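Local coordinates for protein polyporopepsin (Irpex lacteus, PDB 1WKR) that cleaves proteins with broad specificity as a pepsin-like aspartic endopeptidase that clots milk and is inhibited by pepstatin, at residues 57-62 with 70-75; 169-174 with 329-334. All coordinates share one frame; numbering follows the deposited sequence.

Interaction 1: residues 57-62 with 70-75; sequences DKVSVT and GTEYTD. With SO4 (sulfate ion), chain D.
Strand 57-62 and residues 70-75 of strand 67-79 are antiparallel neighbours whose short axes splay at 117°, so within these segments the ladder covers Val59 with Gly70 and Lys58 with Thr71, and it runs on through Val61 and Phe68. Val59 N donates to Gly70 O at 2.9 Å, Gly70 N returns to Val59 O, and Glu72 N donates to Asp57 O. The bond from Gly70 N lies in the plane of the Val59 carbonyl, whereas Val59 N sits above the Gly70 carbonyl plane. Glycine suits this point: phi 176° with a strongly negative psi is a combination that residues with a CB tend to avoid, and a side chain would have pointed to the face that holds Val59. Lys58 and Thr71, the non-hydrogen-bonded pair, extend side by side in the same direction. The lysine bends at chi2 and then straightens, so that NZ reaches Thr71 OG1 at 3.0 Å. That oxygen accepts from the lysine and donates a hydrogen bond to sulfate O2, 2.7 Å from Thr71 OG1, while Lys58 NZ donates to sulfate O4 at 2.6 Å. Ser93 also binds this sulfate, probably a guest from the crystallisation liquor. Around Val59, the side chain of Glu72 crosses obliquely, with CG anti to the backbone N (chi1 -164°). Its OE1 lies against Val59 CB at 3.4 Å and meets both methyls at similar range, whereas OE2 is turned to Ser88 OG. Asp57 OD1 is hydrogen-bonded to His120 ND1. The two segments form the part of a beta hairpin remote from its turn; further along strand 57-62, toward the turn, Val61 packs on an apolar side chain of the bound peptide, as in the substrate-covering flap of pepsin-like proteinases.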
loop_
_atom_site.group_PDB
_atom_site.type_symbol
_atom_site.label_atom_id
_atom_site.label_comp_id
_atom_site.label_asym_id
_atom_site.label_seq_id
_atom_site.Cartn_x
_atom_site.Cartn_y
_atom_site.Cartn_z
ATOM N N ASP A 57 17.128 -9.457 -19.683
ATOM C CA ASP A 57 15.703 -9.784 -19.445
ATOM C C ASP A 57 14.765 -8.693 -19.832
ATOM O O ASP A 57 14.995 -7.483 -19.655
ATOM C CB ASP A 57 15.515 -10.039 -17.954
ATOM C CG ASP A 57 16.217 -11.277 -17.487
ATOM O OD1 ASP A 57 15.979 -12.394 -18.084
ATOM O OD2 ASP A 57 16.985 -11.222 -16.521
ATOM N N LYS A 58 13.597 -9.136 -20.292
ATOM C CA LYS A 58 12.353 -8.307 -20.292
ATOM C C LYS A 58 11.652 -8.561 -18.947
ATOM O O LYS A 58 11.962 -9.491 -18.235
ATOM C CB LYS A 58 11.427 -8.744 -21.452
ATOM C CG LYS A 58 12.089 -8.653 -22.870
ATOM C CD LYS A 58 12.570 -7.328 -23.083
ATOM C CE LYS A 58 13.010 -7.134 -24.685
ATOM N NZ LYS A 58 13.541 -5.809 -24.890
ATOM N N VAL A 59 10.680 -7.663 -18.686
ATOM C CA VAL A 59 9.978 -7.715 -17.402
ATOM C C VAL A 59 8.506 -7.416 -17.644
ATOM O O VAL A 59 8.149 -6.660 -18.549
ATOM C CB VAL A 59 10.625 -6.721 -16.357
ATOM C CG1 VAL A 59 10.528 -5.281 -16.837
ATOM C CG2 VAL A 59 9.989 -6.876 -14.993
ATOM N N SER A 60 7.653 -8.059 -16.843
ATOM C CA SER A 60 6.168 -7.909 -16.960
ATOM C C SER A 60 5.587 -8.176 -15.571
ATOM O O SER A 60 5.923 -9.127 -14.944
ATOM C CB SER A 60 5.672 -9.063 -17.968
ATOM O OG SER A 60 4.337 -8.996 -18.103
ATOM N N VAL A 61 4.635 -7.260 -15.250
ATOM C CA VAL A 61 3.858 -7.432 -14.004
ATOM C C VAL A 61 2.381 -7.158 -14.300
ATOM O O VAL A 61 2.051 -6.145 -14.889
ATOM C CB VAL A 61 4.367 -6.536 -12.825
ATOM C CG1 VAL A 61 3.551 -6.800 -11.571
ATOM C CG2 VAL A 61 5.903 -6.777 -12.608
ATOM N N THR A 62 1.526 -8.032 -13.760
ATOM C CA THR A 62 0.086 -7.832 -13.816
ATOM C C THR A 62 -0.456 -7.482 -12.420
ATOM O O THR A 62 -0.141 -8.193 -11.431
ATOM C CB THR A 62 -0.623 -9.093 -14.358
ATOM O OG1 THR A 62 -0.204 -9.299 -15.714
ATOM C CG2 THR A 62 -2.148 -8.943 -14.439
ATOM N N GLY A 70 8.075 -4.324 -20.096
ATOM C CA GLY A 70 9.219 -3.581 -20.685
ATOM C C GLY A 70 10.484 -4.375 -20.570
ATOM O O GLY A 70 10.525 -5.580 -20.709
ATOM N N THR A 71 11.545 -3.621 -20.259
ATOM C CA THR A 71 12.924 -4.202 -20.238
ATOM C C THR A 71 13.522 -3.873 -18.852
ATOM O O THR A 71 13.275 -2.787 -18.321
ATOM C CB THR A 71 13.757 -3.495 -21.310
ATOM O OG1 THR A 71 13.247 -3.973 -22.596
ATOM C CG2 THR A 71 15.204 -3.836 -21.281
ATOM N N GLU A 72 14.272 -4.848 -18.338
ATOM C CA GLU A 72 14.948 -4.684 -17.029
ATOM C C GLU A 72 16.313 -4.085 -17.209
ATOM O O GLU A 72 17.108 -4.577 -18.092
ATOM C CB GLU A 72 14.992 -6.004 -16.314
ATOM C CG GLU A 72 15.302 -5.934 -14.825
ATOM C CD GLU A 72 14.131 -5.406 -14.006
ATOM O OE1 GLU A 72 13.000 -5.244 -14.462
ATOM O OE2 GLU A 72 14.358 -5.186 -12.724
ATOM N N TYR A 73 16.712 -3.150 -16.412
ATOM C CA TYR A 73 18.031 -2.494 -16.364
ATOM C C TYR A 73 18.556 -2.563 -14.971
ATOM O O TYR A 73 17.809 -2.797 -14.028
ATOM C CB TYR A 73 17.885 -1.038 -16.766
ATOM C CG TYR A 73 17.533 -0.768 -18.194
ATOM C CD1 TYR A 73 16.239 -0.850 -18.637
ATOM C CD2 TYR A 73 18.542 -0.488 -19.147
ATOM C CE1 TYR A 73 15.889 -0.603 -19.973
ATOM C CE2 TYR A 73 18.195 -0.243 -20.509
ATOM C CZ TYR A 73 16.881 -0.310 -20.845
ATOM O OH TYR A 73 16.594 -0.094 -22.199
ATOM N N THR A 74 19.854 -2.252 -14.763
ATOM C CA THR A 74 20.350 -1.844 -13.469
ATOM C C THR A 74 20.704 -0.382 -13.516
ATOM O O THR A 74 21.126 0.153 -14.588
ATOM C CB THR A 74 21.428 -2.709 -12.918
ATOM O OG1 THR A 74 22.582 -2.624 -13.821
ATOM C CG2 THR A 74 21.073 -4.150 -12.795
ATOM N N ASP A 75 20.603 0.318 -12.415
ATOM C CA ASP A 75 20.916 1.730 -12.360
ATOM C C ASP A 75 21.087 2.168 -10.904
ATOM O O ASP A 75 20.768 1.377 -9.962
ATOM C CB ASP A 75 19.799 2.564 -13.049
ATOM C CG ASP A 75 20.361 3.806 -13.730
ATOM O OD1 ASP A 75 21.285 4.427 -13.225
ATOM O OD2 ASP A 75 19.740 4.256 -14.735
HETATM S S SO4 D . 10.712 -3.303 -24.859
HETATM O O1 SO4 D . 11.412 -2.125 -25.793
HETATM O O2 SO4 D . 10.984 -2.854 -23.455
HETATM O O3 SO4 D . 9.318 -3.266 -25.123
HETATM O O4 SO4 D . 11.286 -4.569 -25.088
#

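Interaction 2: residues 169-174 with 329-334; sequences KYTGSI and LATTSF
Thr171 and Thr331 cross at about a right angle and meet by their hydroxyls, OG1 to OG1 at 2.7 Å, either of which could be the donor. In both residues OG1 stands between the backbone N and the carbonyl carbon, which brings the two oxygens together. Beside them Thr171 N donates to Thr331 O at 2.9 Å from above the carbonyl plane, and the Thr171 methyl CG2 lies against Ser333 N. An alanine in place of Thr171 would probably loosen this junction, since both the hydroxyl bond and the methyl contact would be lost. On the neighbouring side, the small Ala330 CB packs against both Tyr170 CB, at 3.7 Å, and Ile174 CG1, which itself lies 3.7 Å above one face of the Tyr170 ring, offset toward its rim. One water donates to Thr171 O and Ser173 O and accepts from Thr331 N, filling in for direct strand bonds. Downstream, Thr332 OG1 accepts from Phe334 N in an ST turn. The contact ties the loop just before strand 175-178 to the end of strand 326-331, that strand's neighbour in the six-stranded interdomain sheet of the pepsin fold.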
loop_
_atom_site.group_PDB
_atom_site.type_symbol
_atom_site.label_atom_id
_atom_site.label_comp_id
_atom_site.label_asym_id
_atom_site.label_seq_id
_atom_site.Cartn_x
_atom_site.Cartn_y
_atom_site.Cartn_z
ATOM N N LYS A 169 5.827 9.220 14.527
ATOM C CA LYS A 169 4.746 8.844 13.611
ATOM C C LYS A 169 3.790 7.849 14.228
ATOM O O LYS A 169 2.888 7.375 13.501
ATOM C CB LYS A 169 5.314 8.317 12.329
ATOM C CG LYS A 169 6.311 9.269 11.641
ATOM C CD LYS A 169 5.673 10.570 11.240
ATOM C CE LYS A 169 6.596 11.390 10.373
ATOM N NZ LYS A 169 5.946 12.639 9.888
ATOM N N TYR A 170 3.930 7.466 15.485
ATOM C CA TYR A 170 2.946 6.583 16.079
ATOM C C TYR A 170 2.765 6.875 17.548
ATOM O O TYR A 170 3.663 7.468 18.176
ATOM C CB TYR A 170 3.291 5.105 15.837
ATOM C CG TYR A 170 4.477 4.552 16.633
ATOM C CD1 TYR A 170 4.354 3.969 17.892
ATOM C CD2 TYR A 170 5.761 4.592 16.089
ATOM C CE1 TYR A 170 5.439 3.457 18.583
ATOM C CE2 TYR A 170 6.848 4.030 16.783
ATOM C CZ TYR A 170 6.641 3.490 18.000
ATOM O OH TYR A 170 7.732 2.935 18.699
ATOM N N THR A 171 1.644 6.476 18.097
ATOM C CA THR A 171 1.339 6.575 19.527
ATOM C C THR A 171 1.255 5.173 20.109
ATOM O O THR A 171 1.097 4.167 19.396
ATOM C CB THR A 171 0.020 7.327 19.711
ATOM O OG1 THR A 171 -0.991 6.632 18.940
ATOM C CG2 THR A 171 0.089 8.782 19.295
ATOM N N GLY A 172 1.385 5.091 21.435
ATOM C CA GLY A 172 1.451 3.801 22.140
ATOM C C GLY A 172 2.647 2.993 21.613
ATOM O O GLY A 172 3.695 3.531 21.291
ATOM N N SER A 173 2.434 1.672 21.586
ATOM C CA SER A 173 3.506 0.748 21.155
ATOM C C SER A 173 3.092 -0.021 19.930
ATOM O O SER A 173 1.912 -0.061 19.530
ATOM C CB SER A 173 3.849 -0.254 22.311
ATOM O OG SER A 173 2.697 -0.995 22.627
ATOM N N ILE A 174 4.065 -0.620 19.271
ATOM C CA ILE A 174 3.846 -1.401 18.008
ATOM C C ILE A 174 3.502 -2.829 18.373
ATOM O O ILE A 174 4.219 -3.461 19.194
ATOM C CB ILE A 174 5.098 -1.342 17.114
ATOM C CG1 ILE A 174 5.380 0.123 16.750
ATOM C CG2 ILE A 174 4.879 -2.198 15.852
ATOM C CD1 ILE A 174 6.770 0.358 16.066
ATOM N N LEU A 329 1.988 -2.923 13.598
ATOM C CA LEU A 329 0.993 -1.852 13.495
ATOM C C LEU A 329 0.918 -1.104 14.796
ATOM O O LEU A 329 1.076 -1.691 15.898
ATOM C CB LEU A 329 -0.392 -2.424 13.148
ATOM C CG LEU A 329 -1.323 -1.662 12.435
ATOM C CD1 LEU A 329 -0.937 -1.460 10.920
ATOM C CD2 LEU A 329 -2.761 -2.188 12.444
ATOM N N ALA A 330 0.636 0.195 14.689
ATOM C CA ALA A 330 0.439 1.072 15.869
ATOM C C ALA A 330 -0.569 2.119 15.513
ATOM O O ALA A 330 -0.760 2.520 14.326
ATOM C CB ALA A 330 1.743 1.735 16.308
ATOM N N THR A 331 -1.296 2.622 16.525
ATOM C CA THR A 331 -2.073 3.839 16.418
ATOM C C THR A 331 -1.176 5.029 16.127
ATOM O O THR A 331 0.037 4.961 16.260
ATOM C CB THR A 331 -2.895 4.082 17.691
ATOM O OG1 THR A 331 -1.996 4.086 18.838
ATOM C CG2 THR A 331 -3.956 2.976 17.961
ATOM N N THR A 332 -1.816 6.124 15.749
ATOM C CA THR A 332 -1.124 7.409 15.512
ATOM C C THR A 332 -1.989 8.518 16.121
ATOM O O THR A 332 -3.153 8.308 16.509
ATOM C CB THR A 332 -0.896 7.665 14.019
ATOM O OG1 THR A 332 -2.141 8.164 13.467
ATOM C CG2 THR A 332 -0.516 6.402 13.253
ATOM N N SER A 333 -1.428 9.710 16.096
ATOM C CA SER A 333 -2.209 10.878 16.541
ATOM C C SER A 333 -3.386 11.132 15.626
ATOM O O SER A 333 -4.268 11.931 16.034
ATOM C CB SER A 333 -1.313 12.091 16.582
ATOM O OG SER A 333 -0.927 12.492 15.245
ATOM N N PHE A 334 -3.488 10.536 14.458
ATOM C CA PHE A 334 -4.618 10.739 13.526
ATOM C C PHE A 334 -5.573 9.548 13.559
ATOM O O PHE A 334 -6.583 9.627 12.828
ATOM C CB PHE A 334 -4.074 10.953 12.097
ATOM C CG PHE A 334 -3.262 12.184 11.976
ATOM C CD1 PHE A 334 -3.899 13.387 11.754
ATOM C CD2 PHE A 334 -1.872 12.175 12.028
ATOM C CE1 PHE A 334 -3.106 14.627 11.641
ATOM C CE2 PHE A 334 -1.125 13.345 11.919
ATOM C CZ PHE A 334 -1.736 14.527 11.774
HETATM O O HOH W 1 -0.190 1.723 19.181
#

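How the interactions relate
Interactions 1 and 2 lie on opposite sides of the chain's centre, their centres about 37 Å apart and their nearest atoms about 23 Å apart, so neither touches the other. They share no strand. Interaction 1 is local and partly buried, joining the two arms of one hairpin eight positions apart; interaction 2 is a surface contact that brings together segments 155 positions apart, at the end of the interdomain sheet. The chemistry follows: the hairpin relies on direct backbone bonds and sends its charged groups to sulfate, His120 and Ser88, whereas the loop contact has a single direct backbone bond, a hydroxyl pair, a bridging water and apolar packing.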